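Local structure of PpBBE-like 1 D396N (Physcomitrella patens subsp. patens, 6EO5) at residues G133-P138 and F213-V218; S159-G164 and G369-I374; A220-F225 and L300-L305; L122-L127 and Q320-P325. The protein is a flavoenzyme of the berberine bridge enzyme family that oxidises cellobiose, with its FAD attached to the protein by two covalent bonds. All coordinates share one frame; numbering follows the deposited sequence.

Contact 1: residues G133-P138 and F213-V218; sequences GKVTIP and FRVHDV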
loop_
_atom_site.group_PDB
_atom_site.type_symbol
_atom_site.label_atom_id
_atom_site.label_comp_id
_atom_site.label_asym_id
_atom_site.label_seq_id
_atom_site.Cartn_x
_atom_site.Cartn_y
_atom_site.Cartn_z
ATOM N N GLY A 133 -20.239 -4.137 12.530
ATOM C CA GLY A 133 -20.199 -3.409 13.786
ATOM C C GLY A 133 -19.859 -1.933 13.703
ATOM O O GLY A 133 -19.465 -1.329 14.709
ATOM N N LYS A 134 -20.024 -1.338 12.523
ATOM C CA LYS A 134 -19.624 0.052 12.273
ATOM C C LYS A 134 -18.185 0.325 12.735
ATOM O O LYS A 134 -17.882 1.331 13.385
ATOM C CB LYS A 134 -20.610 1.019 12.920
ATOM C CG LYS A 134 -21.882 1.151 12.128
ATOM C CD LYS A 134 -22.879 2.031 12.836
ATOM C CE LYS A 134 -24.236 1.962 12.157
ATOM N NZ LYS A 134 -25.198 2.873 12.833
ATOM N N VAL A 135 -17.288 -0.592 12.378
ATOM C CA VAL A 135 -15.868 -0.472 12.672
ATOM C C VAL A 135 -15.085 -0.447 11.357
ATOM O O VAL A 135 -15.638 -0.592 10.263
ATOM C CB VAL A 135 -15.364 -1.604 13.591
ATOM C CG1 VAL A 135 -16.078 -1.542 14.919
ATOM C CG2 VAL A 135 -15.585 -2.956 12.937
ATOM N N THR A 136 -13.775 -0.267 11.478
ATOM C CA THR A 136 -12.917 -0.215 10.302
ATOM C C THR A 136 -11.486 -0.488 10.732
ATOM O O THR A 136 -11.155 -0.464 11.920
ATOM C CB THR A 136 -13.019 1.145 9.592
ATOM O OG1 THR A 136 -12.601 1.017 8.231
ATOM C CG2 THR A 136 -12.171 2.198 10.293
ATOM N N ILE A 137 -10.648 -0.779 9.747
ATOM C CA ILE A 137 -9.207 -0.637 9.919
ATOM C C ILE A 137 -8.795 0.591 9.113
ATOM O O ILE A 137 -9.486 0.958 8.148
ATOM C CB ILE A 137 -8.449 -1.894 9.471
ATOM C CG1 ILE A 137 -8.674 -2.157 7.989
ATOM C CG2 ILE A 137 -8.860 -3.075 10.307
ATOM C CD1 ILE A 137 -7.875 -3.319 7.479
ATOM N N PRO A 138 -7.673 1.272 9.466
ATOM C CA PRO A 138 -7.266 2.483 8.732
ATOM C C PRO A 138 -6.523 2.169 7.430
ATOM O O PRO A 138 -5.360 2.543 7.233
ATOM C CB PRO A 138 -6.391 3.205 9.766
ATOM C CG PRO A 138 -5.775 2.104 10.560
ATOM C CD PRO A 138 -6.790 0.987 10.612
ATOM N N PHE A 213 -6.802 -8.348 12.891
ATOM C CA PHE A 213 -6.649 -6.900 12.977
ATOM C C PHE A 213 -7.314 -6.339 14.223
ATOM O O PHE A 213 -8.394 -6.784 14.616
ATOM C CB PHE A 213 -7.248 -6.203 11.754
ATOM C CG PHE A 213 -6.448 -6.379 10.506
ATOM C CD1 PHE A 213 -5.231 -5.724 10.357
ATOM C CD2 PHE A 213 -6.905 -7.190 9.479
ATOM C CE1 PHE A 213 -4.484 -5.868 9.209
ATOM C CE2 PHE A 213 -6.163 -7.341 8.323
ATOM C CZ PHE A 213 -4.947 -6.678 8.186
ATOM N N ARG A 214 -6.651 -5.364 14.840
ATOM C CA ARG A 214 -7.326 -4.435 15.735
ATOM C C ARG A 214 -8.235 -3.540 14.901
ATOM O O ARG A 214 -7.816 -3.031 13.856
ATOM C CB ARG A 214 -6.300 -3.597 16.500
ATOM C CG ARG A 214 -6.892 -2.491 17.343
ATOM C CD ARG A 214 -7.547 -3.075 18.599
ATOM N NE ARG A 214 -6.562 -3.750 19.452
ATOM C CZ ARG A 214 -6.832 -4.793 20.234
ATOM N NH1 ARG A 214 -8.061 -5.299 20.256
ATOM N NH2 ARG A 214 -5.873 -5.340 20.978
ATOM N N VAL A 215 -9.489 -3.380 15.326
ATOM C CA VAL A 215 -10.455 -2.573 14.585
ATOM C C VAL A 215 -10.848 -1.369 15.435
ATOM O O VAL A 215 -10.573 -1.311 16.633
ATOM C CB VAL A 215 -11.689 -3.382 14.141
ATOM C CG1 VAL A 215 -11.261 -4.523 13.219
ATOM C CG2 VAL A 215 -12.478 -3.898 15.343
ATOM N N HIS A 216 -11.475 -0.380 14.785
ATOM C CA HIS A 216 -11.760 0.913 15.404
ATOM C C HIS A 216 -13.178 1.384 15.098
ATOM O O HIS A 216 -13.650 1.268 13.962
ATOM C CB HIS A 216 -10.760 1.978 14.946
ATOM C CG HIS A 216 -9.335 1.571 15.142
ATOM N ND1 HIS A 216 -8.599 1.942 16.247
ATOM C CD2 HIS A 216 -8.516 0.797 14.387
ATOM C CE1 HIS A 216 -7.386 1.428 16.156
ATOM N NE2 HIS A 216 -7.311 0.726 15.039
ATOM N N ASP A 217 -13.837 1.937 16.126
ATOM C CA ASP A 217 -15.205 2.418 15.995
ATOM C C ASP A 217 -15.264 3.667 15.123
ATOM O O ASP A 217 -14.594 4.667 15.403
ATOM C CB ASP A 217 -15.791 2.719 17.375
ATOM C CG ASP A 217 -17.180 3.347 17.295
ATOM O OD1 ASP A 217 -18.096 2.757 16.657
ATOM O OD2 ASP A 217 -17.349 4.447 17.854
ATOM N N VAL A 218 -16.098 3.616 14.082
ATOM C CA VAL A 218 -16.308 4.755 13.193
ATOM C C VAL A 218 -17.805 5.002 13.014
ATOM O O VAL A 218 -18.273 5.301 11.910
ATOM C CB VAL A 218 -15.617 4.536 11.831
ATOM C CG1 VAL A 218 -14.136 4.861 11.937
ATOM C CG2 VAL A 218 -15.820 3.099 11.318
#
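Thr136 and His216 form the hydrogen-bonded pair of a short antiparallel ladder, in which strand 135-136 joins the end of strand 207-217 in the FAD-binding part of the fold. Thr136 N gives to His216 O at 2.9 Å, and His216 N gives back to Thr136 O. Val135 and Asp217 make the adjoining non-hydrogen-bonded pair. One step further, Val218 N reaches Lys134 O at 3.0 Å in a nearly straight bond (168°), so the backbones stay linked beyond the last bridge.

Val135 is a beta-branched residue suited to an extended chain. Its CB lies 3.4 Å from His216 O; CG1, anti to the carbonyl carbon (chi1 -62°), stays near that same peptide, and CG2 ends 4.0 Å from Val215 CG2. An alanine here would remove both branch methyls and probably leave a gap between Val215 CG2 and Leu129 of helix 122-133, which packs on both valines, with only CB still near the other strand. Where Val135 turns to one face, Thr136 turns to the other and sets CG2 3.7 Å from Val218 CG1, the two side chains crossing at about a right angle. Its OG1 accepts a weak hydrogen bond from Trp302 NE1.

The His216 ring stacks on Phe163 and bonds through NE2 to Asn169 OD1, which fixes its rotation. Beyond the ladder, Ile137 brings CG2 3.8 Å from Phe213 CB. Its CG1 lies between the backbone N and the carbonyl carbon (chi1 62°), and CD1 sits over the centre of the Phe213 ring, 4.3 Å above the plane.

Contact 2: residues S159-G164 and G369-I374; sequences SSRKFG and GSQSAI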
loop_
_atom_site.group_PDB
_atom_site.type_symbol
_atom_site.label_atom_id
_atom_site.label_comp_id
_atom_site.label_asym_id
_atom_site.label_seq_id
_atom_site.Cartn_x
_atom_site.Cartn_y
_atom_site.Cartn_z
ATOM N N SER A 159 -7.820 7.481 7.645
ATOM C CA SER A 159 -7.945 7.553 9.099
ATOM C C SER A 159 -6.656 7.151 9.808
ATOM O O SER A 159 -6.672 6.948 11.031
ATOM C CB SER A 159 -9.125 6.709 9.603
ATOM O OG SER A 159 -8.991 5.340 9.287
ATOM N N SER A 160 -5.531 7.086 9.080
ATOM C CA SER A 160 -4.292 6.544 9.643
ATOM C C SER A 160 -3.663 7.463 10.683
ATOM O O SER A 160 -2.943 6.978 11.557
ATOM C CB SER A 160 -3.273 6.257 8.535
ATOM O OG SER A 160 -3.573 5.056 7.837
ATOM N N ARG A 161 -3.899 8.781 10.611
ATOM C CA ARG A 161 -3.290 9.667 11.599
ATOM C C ARG A 161 -3.969 9.542 12.958
ATOM O O ARG A 161 -3.388 9.932 13.975
ATOM C CB ARG A 161 -3.285 11.114 11.086
ATOM C CG ARG A 161 -2.387 11.279 9.828
ATOM C CD ARG A 161 -2.200 12.723 9.362
ATOM N NE ARG A 161 -1.258 13.498 10.178
ATOM C CZ ARG A 161 -1.627 14.359 11.126
ATOM N NH1 ARG A 161 -2.917 14.545 11.373
ATOM N NH2 ARG A 161 -0.716 15.033 11.825
ATOM N N LYS A 162 -5.161 8.961 13.005
ATOM C CA LYS A 162 -5.798 8.660 14.271
ATOM C C LYS A 162 -5.503 7.230 14.698
ATOM O O LYS A 162 -5.060 7.001 15.828
ATOM C CB LYS A 162 -7.309 8.888 14.156
ATOM C CG LYS A 162 -8.065 8.837 15.461
ATOM C CD LYS A 162 -7.655 9.985 16.362
ATOM C CE LYS A 162 -8.508 10.027 17.624
ATOM N NZ LYS A 162 -7.793 10.754 18.706
ATOM N N PHE A 163 -5.706 6.272 13.789
ATOM C CA PHE A 163 -5.739 4.848 14.119
ATOM C C PHE A 163 -4.454 4.092 13.782
ATOM O O PHE A 163 -4.365 2.897 14.099
ATOM C CB PHE A 163 -6.906 4.157 13.394
ATOM C CG PHE A 163 -8.262 4.757 13.683
ATOM C CD1 PHE A 163 -8.567 5.274 14.941
ATOM C CD2 PHE A 163 -9.238 4.788 12.692
ATOM C CE1 PHE A 163 -9.815 5.809 15.200
ATOM C CE2 PHE A 163 -10.498 5.320 12.950
ATOM C CZ PHE A 163 -10.784 5.832 14.202
ATOM N N GLY A 164 -3.474 4.740 13.140
ATOM C CA GLY A 164 -2.224 4.107 12.754
ATOM C C GLY A 164 -2.259 3.596 11.324
ATOM O O GLY A 164 -3.217 3.798 10.572
ATOM N N GLY A 369 3.533 13.218 10.276
ATOM C CA GLY A 369 3.620 14.282 11.259
ATOM C C GLY A 369 3.666 13.786 12.694
ATOM O O GLY A 369 3.266 12.668 13.022
ATOM N N SER A 370 4.131 14.680 13.572
ATOM C CA SER A 370 4.375 14.324 14.964
ATOM C C SER A 370 3.088 14.018 15.737
ATOM O O SER A 370 3.129 13.236 16.696
ATOM C CB SER A 370 5.150 15.447 15.646
ATOM O OG SER A 370 4.385 16.639 15.633
ATOM N N GLN A 371 1.946 14.610 15.356
ATOM C CA GLN A 371 0.671 14.297 16.010
ATOM C C GLN A 371 0.090 12.955 15.575
ATOM O O GLN A 371 -0.835 12.455 16.229
ATOM C CB GLN A 371 -0.405 15.373 15.747
ATOM C CG GLN A 371 -0.003 16.833 15.927
ATOM C CD GLN A 371 0.904 17.336 14.799
ATOM O OE1 GLN A 371 1.126 16.635 13.808
ATOM N NE2 GLN A 371 1.435 18.538 14.953
ATOM N N SER A 372 0.592 12.361 14.496
ATOM C CA SER A 372 -0.018 11.152 13.965
ATOM C C SER A 372 0.319 9.953 14.833
ATOM O O SER A 372 1.394 9.871 15.436
ATOM C CB SER A 372 0.451 10.882 12.533
ATOM O OG SER A 372 1.805 10.429 12.516
ATOM N N ALA A 373 -0.620 9.010 14.883
ATOM C CA ALA A 373 -0.352 7.718 15.499
ATOM C C ALA A 373 0.820 7.006 14.824
ATOM O O ALA A 373 1.529 6.232 15.477
ATOM C CB ALA A 373 -1.614 6.854 15.443
ATOM N N ILE A 374 1.035 7.246 13.523
ATOM C CA ILE A 374 2.149 6.613 12.819
ATOM C C ILE A 374 3.468 6.994 13.477
ATOM O O ILE A 374 4.242 6.136 13.922
ATOM C CB ILE A 374 2.143 7.005 11.333
ATOM C CG1 ILE A 374 0.737 6.882 10.745
ATOM C CG2 ILE A 374 3.157 6.163 10.560
ATOM C CD1 ILE A 374 0.596 7.639 9.431
#
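Arg161 and Ala373 supply the backbone hydrogen bond between helix 160-163 and the loop 369-374: Ala373 N gives to Arg161 O at 3.1 Å, nearly straight at the hydrogen (167°). The loop is shaped by a type I beta turn from Gly369 to Ser372, whose Gly369 O accepts from both Ser372 N and Ser372 OG.

Packing comes from carbon atoms set against backbone and polar atoms. Ala373 CB points to the helix end, 3.5 Å from Lys162 O and 3.6 Å from Gly164 N, a place fit for a single methyl. Ser372 CB lies 3.9 Å from Arg161 NE, and Ile374 CG1 approaches Ser160 O.

The polar part is the Arg161 guanidinium. Its chain bends at chi3 (77°), turning NE toward the loop, where it bonds to Tyr368 O; NH1 bonds to Ile253 O and Pro250 O, and NH2 to Val249 O. Gln371 OE1 stands at the guanidinium edge, 3.1 Å from Arg161 NH2, while its NE2 bonds to Leu247 O. An alanine at Arg161 would probably leave these four carbonyls without their donors and the loop less firmly tied, with the backbone bond to Ala373 remaining.

Surrounded by neutral oxygens, the buried positive charge is likely to be stabilised by peptide dipoles.

Contact 3: residues A220-F225 and L300-L305; sequences APVTHF and LNWIQL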
loop_
_atom_site.group_PDB
_atom_site.type_symbol
_atom_site.label_atom_id
_atom_site.label_comp_id
_atom_site.label_asym_id
_atom_site.label_seq_id
_atom_site.Cartn_x
_atom_site.Cartn_y
_atom_site.Cartn_z
ATOM N N ALA A 220 -19.687 7.364 14.652
ATOM C CA ALA A 220 -19.991 8.785 14.631
ATOM C C ALA A 220 -19.819 9.362 13.222
ATOM O O ALA A 220 -19.159 8.768 12.363
ATOM C CB ALA A 220 -19.101 9.530 15.624
ATOM N N PRO A 221 -20.427 10.513 12.951
ATOM C CA PRO A 221 -20.250 11.138 11.638
ATOM C C PRO A 221 -18.816 11.586 11.434
ATOM O O PRO A 221 -18.104 11.910 12.384
ATOM C CB PRO A 221 -21.192 12.348 11.684
ATOM C CG PRO A 221 -22.158 12.052 12.803
ATOM C CD PRO A 221 -21.398 11.242 13.793
ATOM N N VAL A 222 -18.406 11.620 10.165
ATOM C CA VAL A 222 -17.112 12.142 9.755
ATOM C C VAL A 222 -17.348 13.200 8.685
ATOM O O VAL A 222 -18.460 13.378 8.191
ATOM C CB VAL A 222 -16.169 11.036 9.241
ATOM C CG1 VAL A 222 -16.040 9.926 10.290
ATOM C CG2 VAL A 222 -16.665 10.490 7.906
ATOM N N THR A 223 -16.278 13.910 8.328
ATOM C CA THR A 223 -16.358 15.031 7.402
ATOM C C THR A 223 -15.264 14.923 6.347
ATOM O O THR A 223 -14.077 14.783 6.669
ATOM C CB THR A 223 -16.243 16.367 8.141
ATOM O OG1 THR A 223 -17.262 16.440 9.140
ATOM C CG2 THR A 223 -16.398 17.530 7.170
ATOM N N HIS A 224 -15.671 14.999 5.091
ATOM C CA HIS A 224 -14.773 14.928 3.956
ATOM C C HIS A 224 -14.606 16.328 3.377
ATOM O O HIS A 224 -15.593 17.043 3.183
ATOM C CB HIS A 224 -15.329 13.956 2.911
ATOM C CG HIS A 224 -14.596 13.986 1.610
ATOM N ND1 HIS A 224 -15.085 14.632 0.496
ATOM C CD2 HIS A 224 -13.401 13.463 1.249
ATOM C CE1 HIS A 224 -14.224 14.501 -0.498
ATOM N NE2 HIS A 224 -13.194 13.797 -0.067
ATOM N N PHE A 225 -13.367 16.730 3.115
ATOM C CA PHE A 225 -13.116 18.023 2.498
ATOM C C PHE A 225 -12.133 17.871 1.348
ATOM O O PHE A 225 -11.279 16.980 1.352
ATOM C CB PHE A 225 -12.586 19.053 3.503
ATOM C CG PHE A 225 -11.318 18.643 4.207
ATOM C CD1 PHE A 225 -11.372 17.882 5.369
ATOM C CD2 PHE A 225 -10.074 19.060 3.733
ATOM C CE1 PHE A 225 -10.212 17.526 6.039
ATOM C CE2 PHE A 225 -8.898 18.704 4.391
ATOM C CZ PHE A 225 -8.968 17.937 5.549
ATOM N N LEU A 300 -20.611 12.907 6.436
ATOM C CA LEU A 300 -20.956 11.590 5.910
ATOM C C LEU A 300 -20.834 10.558 7.020
ATOM O O LEU A 300 -20.257 10.827 8.074
ATOM C CB LEU A 300 -20.023 11.176 4.760
ATOM C CG LEU A 300 -19.870 12.104 3.565
ATOM C CD1 LEU A 300 -18.755 11.620 2.672
ATOM C CD2 LEU A 300 -21.183 12.137 2.820
ATOM N N ASN A 301 -21.365 9.359 6.777
ATOM C CA ASN A 301 -21.001 8.230 7.616
ATOM C C ASN A 301 -19.786 7.540 7.000
ATOM O O ASN A 301 -19.329 7.898 5.907
ATOM C CB ASN A 301 -22.177 7.269 7.811
ATOM C CG ASN A 301 -22.580 6.537 6.543
ATOM O OD1 ASN A 301 -21.743 6.086 5.754
ATOM N ND2 ASN A 301 -23.885 6.388 6.354
ATOM N N TRP A 302 -19.276 6.511 7.687
ATOM C CA TRP A 302 -17.979 5.960 7.309
ATOM C C TRP A 302 -18.023 5.290 5.934
ATOM O O TRP A 302 -17.141 5.518 5.097
ATOM C CB TRP A 302 -17.477 4.987 8.379
ATOM C CG TRP A 302 -16.093 4.486 8.067
ATOM C CD1 TRP A 302 -15.738 3.225 7.644
ATOM C CD2 TRP A 302 -14.882 5.251 8.099
ATOM N NE1 TRP A 302 -14.379 3.160 7.442
ATOM C CE2 TRP A 302 -13.829 4.388 7.706
ATOM C CE3 TRP A 302 -14.583 6.578 8.427
ATOM C CZ2 TRP A 302 -12.499 4.811 7.639
ATOM C CZ3 TRP A 302 -13.258 6.995 8.364
ATOM C CH2 TRP A 302 -12.234 6.113 7.968
ATOM N N ILE A 303 -19.046 4.467 5.672
ATOM C CA ILE A 303 -19.071 3.747 4.401
ATOM C C ILE A 303 -19.351 4.700 3.240
ATOM O O ILE A 303 -18.976 4.410 2.095
ATOM C CB ILE A 303 -20.073 2.570 4.453
ATOM C CG1 ILE A 303 -19.643 1.473 3.480
ATOM C CG2 ILE A 303 -21.528 3.021 4.192
ATOM C CD1 ILE A 303 -18.409 0.709 3.951
ATOM N N GLN A 304 -19.976 5.850 3.515
ATOM C CA GLN A 304 -20.090 6.894 2.501
ATOM C C GLN A 304 -18.746 7.542 2.238
ATOM O O GLN A 304 -18.467 7.962 1.111
ATOM C CB GLN A 304 -21.087 7.962 2.940
ATOM C CG GLN A 304 -22.528 7.552 2.859
ATOM C CD GLN A 304 -23.439 8.634 3.392
ATOM O OE1 GLN A 304 -23.325 9.045 4.547
ATOM N NE2 GLN A 304 -24.330 9.127 2.538
ATOM N N LEU A 305 -17.927 7.677 3.284
ATOM C CA LEU A 305 -16.623 8.298 3.132
ATOM C C LEU A 305 -15.729 7.454 2.230
ATOM O O LEU A 305 -15.038 7.982 1.347
ATOM C CB LEU A 305 -15.981 8.501 4.506
ATOM C CG LEU A 305 -14.557 9.003 4.282
ATOM C CD1 LEU A 305 -14.534 10.521 4.215
ATOM C CD2 LEU A 305 -13.566 8.440 5.285
HETATM O O HOH W 1 -19.815 7.076 10.587
#
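Val222 and Leu300 form an antiparallel hydrogen-bonded pair, where the start of strand 222-230 lies beside the last residue of strand 294-300. Val222 N gives to Leu300 O at 2.9 Å and Leu300 N to Val222 O at 2.8 Å, both nearly straight. Directly afterwards segment 300-305 turns into helix 302-308. Asn301 and Gln304 close its start as a capping box: Asn301 OD1 accepts from Gln304 N at 2.9 Å, and Gln304 OE1 accepts from Asn301 N at 3.0 Å, so each amide oxygen satisfies a backbone N-H.

Val222, compact and branched, fits the angle between strand and helix. Its CG1 meets the edge of the Trp302 ring at CE3, 4.1 Å away and near the ring plane, while CG2 lies 4.0 Å from Leu305 CB. Leu305 carries CG anti to its backbone N (chi1 174°), and from there chi2 (90°) turns CD1 to 3.8 Å from His224 CB. The flexible, bulky leucine thus reaches the next residue on that side of the strand. The His224 ring bonds through NE2 to Glu268.

The pair stands at the margin of the seven-stranded antiparallel sheet, with strand 264-271 on the other side of strand 222-230, and Trp302 runs on to Tyr126 and Trp130 of helix 122-133.

Contact 4: residues L122-L127 and Q320-P325; sequences LGPLYL and QLNNVP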
loop_
_atom_site.group_PDB
_atom_site.type_symbol
_atom_site.label_atom_id
_atom_site.label_comp_id
_atom_site.label_asym_id
_atom_site.label_seq_id
_atom_site.Cartn_x
_atom_site.Cartn_y
_atom_site.Cartn_z
ATOM N N LEU A 122 -9.845 -4.221 -0.391
ATOM C CA LEU A 122 -10.185 -3.216 0.615
ATOM C C LEU A 122 -11.659 -2.828 0.548
ATOM O O LEU A 122 -12.304 -2.649 1.590
ATOM C CB LEU A 122 -9.302 -1.979 0.462
ATOM C CG LEU A 122 -7.806 -2.146 0.729
ATOM C CD1 LEU A 122 -7.153 -0.784 0.772
ATOM C CD2 LEU A 122 -7.526 -2.936 2.014
ATOM N N GLY A 123 -12.206 -2.687 -0.659
ATOM C CA GLY A 123 -13.602 -2.362 -0.835
ATOM C C GLY A 123 -14.518 -3.302 -0.069
ATOM O O GLY A 123 -15.225 -2.899 0.862
ATOM N N PRO A 124 -14.524 -4.581 -0.452
ATOM C CA PRO A 124 -15.325 -5.559 0.299
ATOM C C PRO A 124 -14.981 -5.628 1.780
ATOM O O PRO A 124 -15.874 -5.885 2.603
ATOM C CB PRO A 124 -15.010 -6.879 -0.416
ATOM C CG PRO A 124 -14.701 -6.448 -1.819
ATOM C CD PRO A 124 -13.956 -5.162 -1.681
ATOM N N LEU A 125 -13.716 -5.410 2.155
ATOM C CA LEU A 125 -13.368 -5.477 3.568
ATOM C C LEU A 125 -14.004 -4.328 4.353
ATOM O O LEU A 125 -14.448 -4.519 5.493
ATOM C CB LEU A 125 -11.850 -5.495 3.740
ATOM C CG LEU A 125 -11.349 -5.566 5.185
ATOM C CD1 LEU A 125 -11.960 -6.743 5.923
ATOM C CD2 LEU A 125 -9.821 -5.625 5.244
ATOM N N TYR A 126 -14.063 -3.128 3.761
ATOM C CA TYR A 126 -14.703 -2.004 4.444
ATOM C C TYR A 126 -16.184 -2.276 4.664
ATOM O O TYR A 126 -16.736 -1.953 5.722
ATOM C CB TYR A 126 -14.544 -0.715 3.636
ATOM C CG TYR A 126 -13.210 -0.014 3.737
ATOM C CD1 TYR A 126 -12.703 0.404 4.964
ATOM C CD2 TYR A 126 -12.473 0.272 2.585
ATOM C CE1 TYR A 126 -11.481 1.061 5.036
ATOM C CE2 TYR A 126 -11.270 0.924 2.644
ATOM C CZ TYR A 126 -10.770 1.314 3.865
ATOM O OH TYR A 126 -9.561 1.965 3.898
ATOM N N LEU A 127 -16.846 -2.841 3.651
ATOM C CA LEU A 127 -18.266 -3.145 3.737
ATOM C C LEU A 127 -18.534 -4.176 4.827
ATOM O O LEU A 127 -19.445 -4.005 5.649
ATOM C CB LEU A 127 -18.758 -3.642 2.377
ATOM C CG LEU A 127 -20.263 -3.613 2.148
ATOM C CD1 LEU A 127 -20.858 -2.338 2.737
ATOM C CD2 LEU A 127 -20.556 -3.705 0.667
ATOM N N GLN A 320 -21.835 -1.178 -3.851
ATOM C CA GLN A 320 -20.895 -0.959 -4.942
ATOM C C GLN A 320 -19.497 -1.399 -4.542
ATOM O O GLN A 320 -18.747 -1.913 -5.378
ATOM C CB GLN A 320 -20.908 0.513 -5.354
ATOM C CG GLN A 320 -19.894 0.884 -6.379
ATOM C CD GLN A 320 -20.200 0.288 -7.732
ATOM O OE1 GLN A 320 -21.034 0.805 -8.474
ATOM N NE2 GLN A 320 -19.527 -0.805 -8.066
ATOM N N LEU A 321 -19.155 -1.261 -3.255
ATOM C CA LEU A 321 -17.823 -1.604 -2.773
ATOM C C LEU A 321 -17.483 -3.080 -2.956
ATOM O O LEU A 321 -16.315 -3.446 -2.785
ATOM C CB LEU A 321 -17.686 -1.208 -1.299
ATOM C CG LEU A 321 -17.786 0.288 -0.976
ATOM C CD1 LEU A 321 -17.653 0.532 0.510
ATOM C CD2 LEU A 321 -16.731 1.068 -1.721
ATOM N N ASN A 322 -18.464 -3.927 -3.301
ATOM C CA ASN A 322 -18.217 -5.327 -3.639
ATOM C C ASN A 322 -17.841 -5.525 -5.100
ATOM O O ASN A 322 -17.309 -6.585 -5.450
ATOM C CB ASN A 322 -19.453 -6.191 -3.371
ATOM C CG ASN A 322 -19.762 -6.360 -1.891
ATOM O OD1 ASN A 322 -18.869 -6.527 -1.056
ATOM N ND2 ASN A 322 -21.046 -6.341 -1.565
ATOM N N ASN A 323 -18.130 -4.550 -5.960
ATOM C CA ASN A 323 -17.985 -4.693 -7.404
ATOM C C ASN A 323 -17.295 -3.483 -8.004
ATOM O O ASN A 323 -17.730 -2.951 -9.031
ATOM C CB ASN A 323 -19.337 -4.881 -8.086
ATOM C CG ASN A 323 -20.042 -6.131 -7.626
ATOM O OD1 ASN A 323 -19.717 -7.234 -8.064
ATOM N ND2 ASN A 323 -21.022 -5.971 -6.736
ATOM N N VAL A 324 -16.224 -3.007 -7.380
ATOM C CA VAL A 324 -15.495 -1.889 -7.972
ATOM C C VAL A 324 -14.676 -2.429 -9.133
ATOM O O VAL A 324 -13.905 -3.384 -8.960
ATOM C CB VAL A 324 -14.612 -1.175 -6.944
ATOM C CG1 VAL A 324 -13.963 0.056 -7.572
ATOM C CG2 VAL A 324 -15.455 -0.777 -5.719
ATOM N N PRO A 325 -14.858 -1.891 -10.334
ATOM C CA PRO A 325 -14.144 -2.412 -11.514
ATOM C C PRO A 325 -12.631 -2.327 -11.344
ATOM O O PRO A 325 -12.094 -1.279 -10.980
ATOM C CB PRO A 325 -14.621 -1.498 -12.649
ATOM C CG PRO A 325 -15.900 -0.875 -12.144
ATOM C CD PRO A 325 -15.794 -0.798 -10.652
HETATM O O HOH W 2 -18.136 -6.960 1.673
#
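Gly123 and Pro124, in the first turn of helix 122-133, press against the carbonyl of Leu321, and this is the close part of the contact. Leu321 O lies 3.1 Å from Pro124 CD and 3.5 Å from Pro124 CG, while Gly123 CA approaches it at 3.5 Å in a CA-H...O contact. Both residue types suit the place: a CB on Gly123 would run into Leu321 O, and Pro124, whose nitrogen carries no hydrogen, comes at a point in the helix where no N-H is needed. The oxygen is therefore met by carbon-bound hydrogens, and the partial positive charge of the helix start would probably make its position more favourable. Leu321 also brings its CB to 3.7 Å from Gly123 O, and beyond it the side chain packs on Ile303, Ile306 and Leu307.

The contact joins two parts of the fold. Helix 122-133 belongs to the FAD-binding region, whereas the short 3-10 segment containing Leu321 lies in the loop between helix 302-308 and strand 331-338, an outermost strand of the seven-stranded sheet.

Toward solvent the fit is looser and Asn322 takes over. Its CB points away from the helix, but the amide swings back across the end of Leu127, with ND2 3.5 Å from Leu127 CD2. The two side chains cross at about a right angle. A water fills in between the polar groups, donating to Pro124 O at 2.7 Å and to Asn322 OD1 at 2.9 Å.

How the contacts relate
All four contacts are largely buried, but each has at least one residue open to solvent: Lys134 and Asp217 in contact 1, Lys162 in contact 2, Pro221 in contact 3 and Asn322 in contact 4. Contacts 1 and 3 are held by paired strand backbones, contact 2 by one backbone bond and a buried arginine, and contact 4 by van der Waals packing with a bridging water. Helix 122-133 of contact 4 leads straight into strand 135-136 of contact 1. Helix 302-308 links contacts 3 and 4 through Ile303 on Leu321, and Trp302 touches Val218 of contact 1 and Ser159 of contact 2. Contacts 2 and 4, about 24 Å apart between centres, do not touch.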